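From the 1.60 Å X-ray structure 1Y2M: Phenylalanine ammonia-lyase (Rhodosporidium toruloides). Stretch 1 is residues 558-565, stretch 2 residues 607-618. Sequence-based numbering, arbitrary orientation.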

ATOM      1  N   GLN B 558      30.832  46.649 -37.768  1.00 10.28           N
ATOM      2  CA  GLN B 558      30.469  47.003 -39.109  1.00 12.85           C
ATOM      3  C   GLN B 558      29.344  48.032 -39.128  1.00 10.93           C
ATOM      4  O   GLN B 558      29.415  49.011 -39.891  1.00 12.81           O
ATOM      5  N   HIS B 559      28.331  47.837 -38.289  1.00 11.73           N
ATOM      6  CA  HIS B 559      27.136  48.688 -38.352  1.00 10.22           C
ATOM      7  C   HIS B 559      27.278  49.972 -37.569  1.00  9.09           C
ATOM      8  O   HIS B 559      26.811  51.015 -38.004  1.00 10.24           O
ATOM      9  N   PHE B 560      27.910  49.886 -36.402  1.00  9.26           N
ATOM     10  CA  PHE B 560      27.907  50.964 -35.442  1.00  9.42           C
ATOM     11  C   PHE B 560      29.273  51.540 -35.139  1.00  9.68           C
ATOM     12  O   PHE B 560      29.359  52.558 -34.465  1.00 11.28           O
ATOM     13  N   GLY B 561      30.342  50.926 -35.643  1.00 12.43           N
ATOM     14  CA  GLY B 561      31.678  51.361 -35.258  1.00 12.97           C
ATOM     15  C   GLY B 561      31.923  52.850 -35.499  1.00 12.83           C
ATOM     16  O   GLY B 561      32.495  53.550 -34.654  1.00 13.19           O
ATOM     17  N   SER B 562      31.480  53.361 -36.637  1.00 11.38           N
ATOM     18  CA  SER B 562      31.770  54.764 -36.934  1.00 14.15           C
ATOM     19  C   SER B 562      30.983  55.690 -36.022  1.00 13.76           C
ATOM     20  O   SER B 562      31.500  56.682 -35.549  1.00 12.43           O
ATOM     21  N   ALA B 563      29.734  55.345 -35.738  1.00 13.40           N
ATOM     22  CA  ALA B 563      28.938  56.133 -34.809  1.00 13.69           C
ATOM     23  C   ALA B 563      29.501  56.100 -33.375  1.00 14.88           C
ATOM     24  O   ALA B 563      29.196  56.989 -32.583  1.00 14.21           O
HETATM   25  N   MSE B 564      30.321  55.090 -33.032  1.00 12.29           N
HETATM   26  CA  MSE B 564      30.882  54.999 -31.676  1.00 14.68           C
HETATM   27  C   MSE B 564      32.313  55.528 -31.597  1.00 14.37           C
HETATM   28  O   MSE B 564      32.938  55.501 -30.549  1.00 12.19           O
ATOM     29  N   THR B 565      32.848  55.993 -32.709  1.00 15.22           N
ATOM     30  CA  THR B 565      34.243  56.425 -32.706  1.00 17.74           C
ATOM     31  C   THR B 565      34.427  57.570 -31.689  1.00 17.75           C
ATOM     32  O   THR B 565      33.584  58.461 -31.603  1.00 17.10           O
ATOM     33  N   THR B 607      18.285  47.317 -26.513  1.00  7.38           N
ATOM     34  CA  THR B 607      19.529  47.561 -25.758  1.00  6.26           C
ATOM     35  C   THR B 607      20.383  48.562 -26.544  1.00  7.08           C
ATOM     36  O   THR B 607      20.976  49.520 -25.985  1.00  6.81           O
ATOM     37  N   VAL B 608      20.437  48.399 -27.864  1.00  7.31           N
ATOM     38  CA  VAL B 608      21.160  49.359 -28.689  1.00  6.42           C
ATOM     39  C   VAL B 608      20.625  50.791 -28.535  1.00  7.58           C
ATOM     40  O   VAL B 608      21.389  51.746 -28.400  1.00  6.39           O
ATOM     41  N   VAL B 609      19.283  50.934 -28.541  1.00  6.57           N
ATOM     42  CA  VAL B 609      18.650  52.227 -28.380  1.00  6.31           C
ATOM     43  C   VAL B 609      19.142  52.938 -27.089  1.00  5.78           C
ATOM     44  O   VAL B 609      19.405  54.142 -27.108  1.00  8.14           O
ATOM     45  N   GLU B 610      19.207  52.183 -25.979  1.00  7.56           N
ATOM     46  CA  GLU B 610      19.673  52.705 -24.713  1.00  8.77           C
ATOM     47  C   GLU B 610      21.165  53.029 -24.759  1.00  7.18           C
ATOM     48  O   GLU B 610      21.585  54.150 -24.498  1.00  7.45           O
ATOM     49  N   VAL B 611      21.961  52.020 -25.095  1.00  7.63           N
ATOM     50  CA  VAL B 611      23.423  52.159 -24.965  1.00  5.82           C
ATOM     51  C   VAL B 611      23.977  53.218 -25.924  1.00  5.69           C
ATOM     52  O   VAL B 611      24.883  54.007 -25.581  1.00  7.40           O
ATOM     53  N   LEU B 612      23.398  53.276 -27.114  1.00  4.49           N
ATOM     54  CA  LEU B 612      23.839  54.211 -28.135  1.00  5.56           C
ATOM     55  C   LEU B 612      22.866  55.395 -28.282  1.00  8.30           C
ATOM     56  O   LEU B 612      22.840  56.088 -29.319  1.00  6.10           O
ATOM     57  N   SER B 613      22.091  55.672 -27.240  1.00  7.41           N
ATOM     58  CA  SER B 613      21.126  56.771 -27.347  1.00  8.28           C
ATOM     59  C   SER B 613      21.769  58.141 -27.619  1.00  7.88           C
ATOM     60  O   SER B 613      21.081  59.079 -28.080  1.00 11.39           O
ATOM     61  N   SER B 614      23.055  58.313 -27.287  1.00  8.22           N
ATOM     62  CA  SER B 614      23.757  59.581 -27.582  1.00  9.81           C
ATOM     63  C   SER B 614      24.218  59.769 -29.048  1.00  8.80           C
ATOM     64  O   SER B 614      24.674  60.875 -29.434  1.00 12.06           O
ATOM     65  N   THR B 615      24.131  58.701 -29.850  1.00  9.48           N
ATOM     66  CA  THR B 615      24.697  58.680 -31.204  1.00  9.00           C
ATOM     67  C   THR B 615      23.755  59.151 -32.307  1.00 11.37           C
ATOM     68  O   THR B 615      22.554  59.324 -32.110  1.00  9.19           O
ATOM     69  N   SER B 616      24.318  59.278 -33.500  1.00  9.81           N
ATOM     70  CA  SER B 616      23.606  59.798 -34.643  1.00  8.25           C
ATOM     71  C   SER B 616      22.900  58.716 -35.487  1.00  7.35           C
ATOM     72  O   SER B 616      22.351  59.029 -36.550  1.00  8.26           O
ATOM     73  N   LEU B 617      22.914  57.468 -35.029  1.00  8.86           N
ATOM     74  CA  LEU B 617      22.367  56.341 -35.783  1.00  8.00           C
ATOM     75  C   LEU B 617      20.896  56.514 -36.078  1.00 10.23           C
ATOM     76  O   LEU B 617      20.136  56.879 -35.205  1.00 10.74           O
ATOM     77  N   SER B 618      20.502  56.215 -37.300  1.00  9.78           N
ATOM     78  CA  SER B 618      19.083  56.189 -37.619  1.00  9.21           C
ATOM     79  C   SER B 618      18.402  54.905 -37.173  1.00  9.33           C
ATOM     80  O   SER B 618      19.033  53.833 -37.019  1.00  8.65           O
TER

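The contact is mainly apolar: 336 Å² is buried, counting both sides, and no direct hydrogen bond crosses it. Phe560 is central. Its CA-to-CB bond points toward the second stretch, and chi1 of -53° (m) with chi2 of -37° carries the ring in among three aliphatic side chains. Leu612 CD1 lies over one face, 3.9 Å from Phe560 CG; Val608 CG1 (chi1 t) approaches Phe560 CZ at 4.0 Å, and Leu617 CD1 reaches Phe560 CD1 at 3.5 Å, both obliquely.

Leu612 (m, t) also serves Met564, modelled as selenomethionine. Although the CA-to-CB bond of Met564 points sideways, its m, t, m conformation places SE 3.8 Å from Leu612 CD2. Leu617 (-74°, 162°; m, t) points toward the first stretch and, besides Phe560, packs its CG 3.7 Å from Ala563 CB; its CD2 lies 4.2 Å from His559 O.

Thr615 adopts p (71°), consistent with the 2.8 Å hydrogen bond from its OG1 to Leu612 O, which closes over the type I turn from Leu612 to Thr615. The same rotamer leaves CG2 facing the first stretch, 3.8 Å from Ala563 O. That carbonyl finds its polar partner in water 1, which donates to Ala563 O (2.9 Å) and accepts from Ser616 N (3.0 Å), linking the backbones.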

ATOM      1  CB  GLN B 558      30.062  45.768 -39.878  1.00 12.94           C
ATOM      2  CG  GLN B 558      29.638  46.030 -41.312  1.00 19.69           C
ATOM      3  CD  GLN B 558      29.151  44.767 -42.033  1.00 23.17           C
ATOM      4  OE1 GLN B 558      28.859  43.738 -41.404  1.00 30.35           O
ATOM      5  NE2 GLN B 558      29.054  44.851 -43.364  1.00 31.67           N
ATOM      6  CB  HIS B 559      25.877  47.888 -37.936  1.00  8.57           C
ATOM      7  CG  HIS B 559      25.456  46.906 -38.976  1.00 10.37           C
ATOM      8  ND1 HIS B 559      24.511  47.198 -39.930  1.00 12.04           N
ATOM      9  CD2 HIS B 559      25.941  45.685 -39.292  1.00  9.17           C
ATOM     10  CE1 HIS B 559      24.375  46.167 -40.745  1.00 10.68           C
ATOM     11  NE2 HIS B 559      25.237  45.236 -40.384  1.00 13.89           N
ATOM     12  CB  PHE B 560      27.331  50.468 -34.125  1.00 10.31           C
ATOM     13  CG  PHE B 560      25.968  49.810 -34.239  1.00  9.75           C
ATOM     14  CD1 PHE B 560      24.992  50.283 -35.130  1.00 10.96           C
ATOM     15  CD2 PHE B 560      25.667  48.716 -33.449  1.00 12.90           C
ATOM     16  CE1 PHE B 560      23.733  49.667 -35.192  1.00  6.51           C
ATOM     17  CE2 PHE B 560      24.435  48.125 -33.522  1.00 11.88           C
ATOM     18  CZ  PHE B 560      23.474  48.611 -34.372  1.00  9.28           C
ATOM     19  CB  SER B 562      31.567  55.093 -38.418  1.00 17.13           C
ATOM     20  OG  SER B 562      30.330  54.635 -38.892  1.00 26.85           O
ATOM     21  CB  ALA B 563      27.498  55.677 -34.846  1.00 13.65           C
HETATM   22  CB  MSE B 564      30.872  53.553 -31.179  1.00 12.89           C
HETATM   23  CG  MSE B 564      29.527  52.960 -31.175  1.00 12.61           C
HETATM   24 SE   MSE B 564      29.533  51.127 -30.389  1.00 25.00          SE
HETATM   25  CE  MSE B 564      30.706  50.199 -31.765  1.00 13.33           C
ATOM     26  CB  THR B 565      34.687  56.866 -34.118  1.00 19.12           C
ATOM     27  OG1 THR B 565      36.056  57.297 -34.071  1.00 32.06           O
ATOM     28  CG2 THR B 565      33.837  58.015 -34.653  1.00 25.56           C
ATOM     29  CB  THR B 607      20.258  46.232 -25.500  1.00  8.08           C
ATOM     30  OG1 THR B 607      19.442  45.391 -24.650  1.00 11.04           O
ATOM     31  CG2 THR B 607      21.613  46.513 -24.851  1.00 11.24           C
ATOM     32  CB  VAL B 608      21.185  48.965 -30.178  1.00  7.60           C
ATOM     33  CG1 VAL B 608      21.853  50.039 -31.052  1.00 11.63           C
ATOM     34  CG2 VAL B 608      21.859  47.595 -30.353  1.00  8.44           C
ATOM     35  CB  VAL B 609      17.107  52.110 -28.366  1.00  8.13           C
ATOM     36  CG1 VAL B 609      16.456  53.396 -27.887  1.00  8.98           C
ATOM     37  CG2 VAL B 609      16.580  51.753 -29.769  1.00  9.59           C
ATOM     38  CB  GLU B 610      19.424  51.719 -23.583  1.00  9.51           C
ATOM     39  CG  GLU B 610      19.884  52.191 -22.231  1.00 14.51           C
ATOM     40  CD  GLU B 610      19.373  51.319 -21.081  1.00 18.09           C
ATOM     41  OE1 GLU B 610      18.483  50.454 -21.301  1.00 27.25           O
ATOM     42  OE2 GLU B 610      19.860  51.515 -19.946  1.00 32.97           O
ATOM     43  CB  VAL B 611      24.120  50.806 -25.155  1.00  6.02           C
ATOM     44  CG1 VAL B 611      25.618  51.010 -25.174  1.00  8.76           C
ATOM     45  CG2 VAL B 611      23.716  49.857 -24.040  1.00  9.01           C
ATOM     46  CB  LEU B 612      23.980  53.497 -29.484  1.00  5.67           C
ATOM     47  CG  LEU B 612      25.004  52.351 -29.597  1.00  6.19           C
ATOM     48  CD1 LEU B 612      25.223  51.986 -31.048  1.00  7.73           C
ATOM     49  CD2 LEU B 612      26.335  52.645 -28.894  1.00 10.82           C
ATOM     50  CB  SER B 613      20.299  56.892 -26.071  1.00 12.56           C
ATOM     51  OG  SER B 613      21.148  57.312 -25.036  1.00 14.59           O
ATOM     52  CB  SER B 614      24.972  59.736 -26.668  1.00 12.84           C
ATOM     53  OG  SER B 614      25.980  58.823 -27.061  1.00 13.59           O
ATOM     54  CB  THR B 615      25.164  57.277 -31.584  1.00  8.08           C
ATOM     55  OG1 THR B 615      24.022  56.416 -31.800  1.00  8.96           O
ATOM     56  CG2 THR B 615      26.087  56.704 -30.489  1.00 12.59           C
ATOM     57  CB  SER B 616      24.602  60.576 -35.518  1.00 13.51           C
ATOM     58  OG  SER B 616      25.600  59.680 -35.944  1.00 19.39           O
ATOM     59  CB  LEU B 617      22.562  55.036 -35.033  1.00  7.66           C
ATOM     60  CG  LEU B 617      24.030  54.561 -35.091  1.00  5.19           C
ATOM     61  CD1 LEU B 617      24.338  53.523 -34.020  1.00 12.49           C
ATOM     62  CD2 LEU B 617      24.399  54.059 -36.510  1.00 10.83           C
ATOM     63  CB  SER B 618      18.914  56.339 -39.111  1.00  9.12           C
ATOM     64  OG  SER B 618      19.323  55.155 -39.759  1.00  7.64           O
TER
HETATM   65  O   HOH W   1      27.306  59.143 -33.261  1.00 18.66           O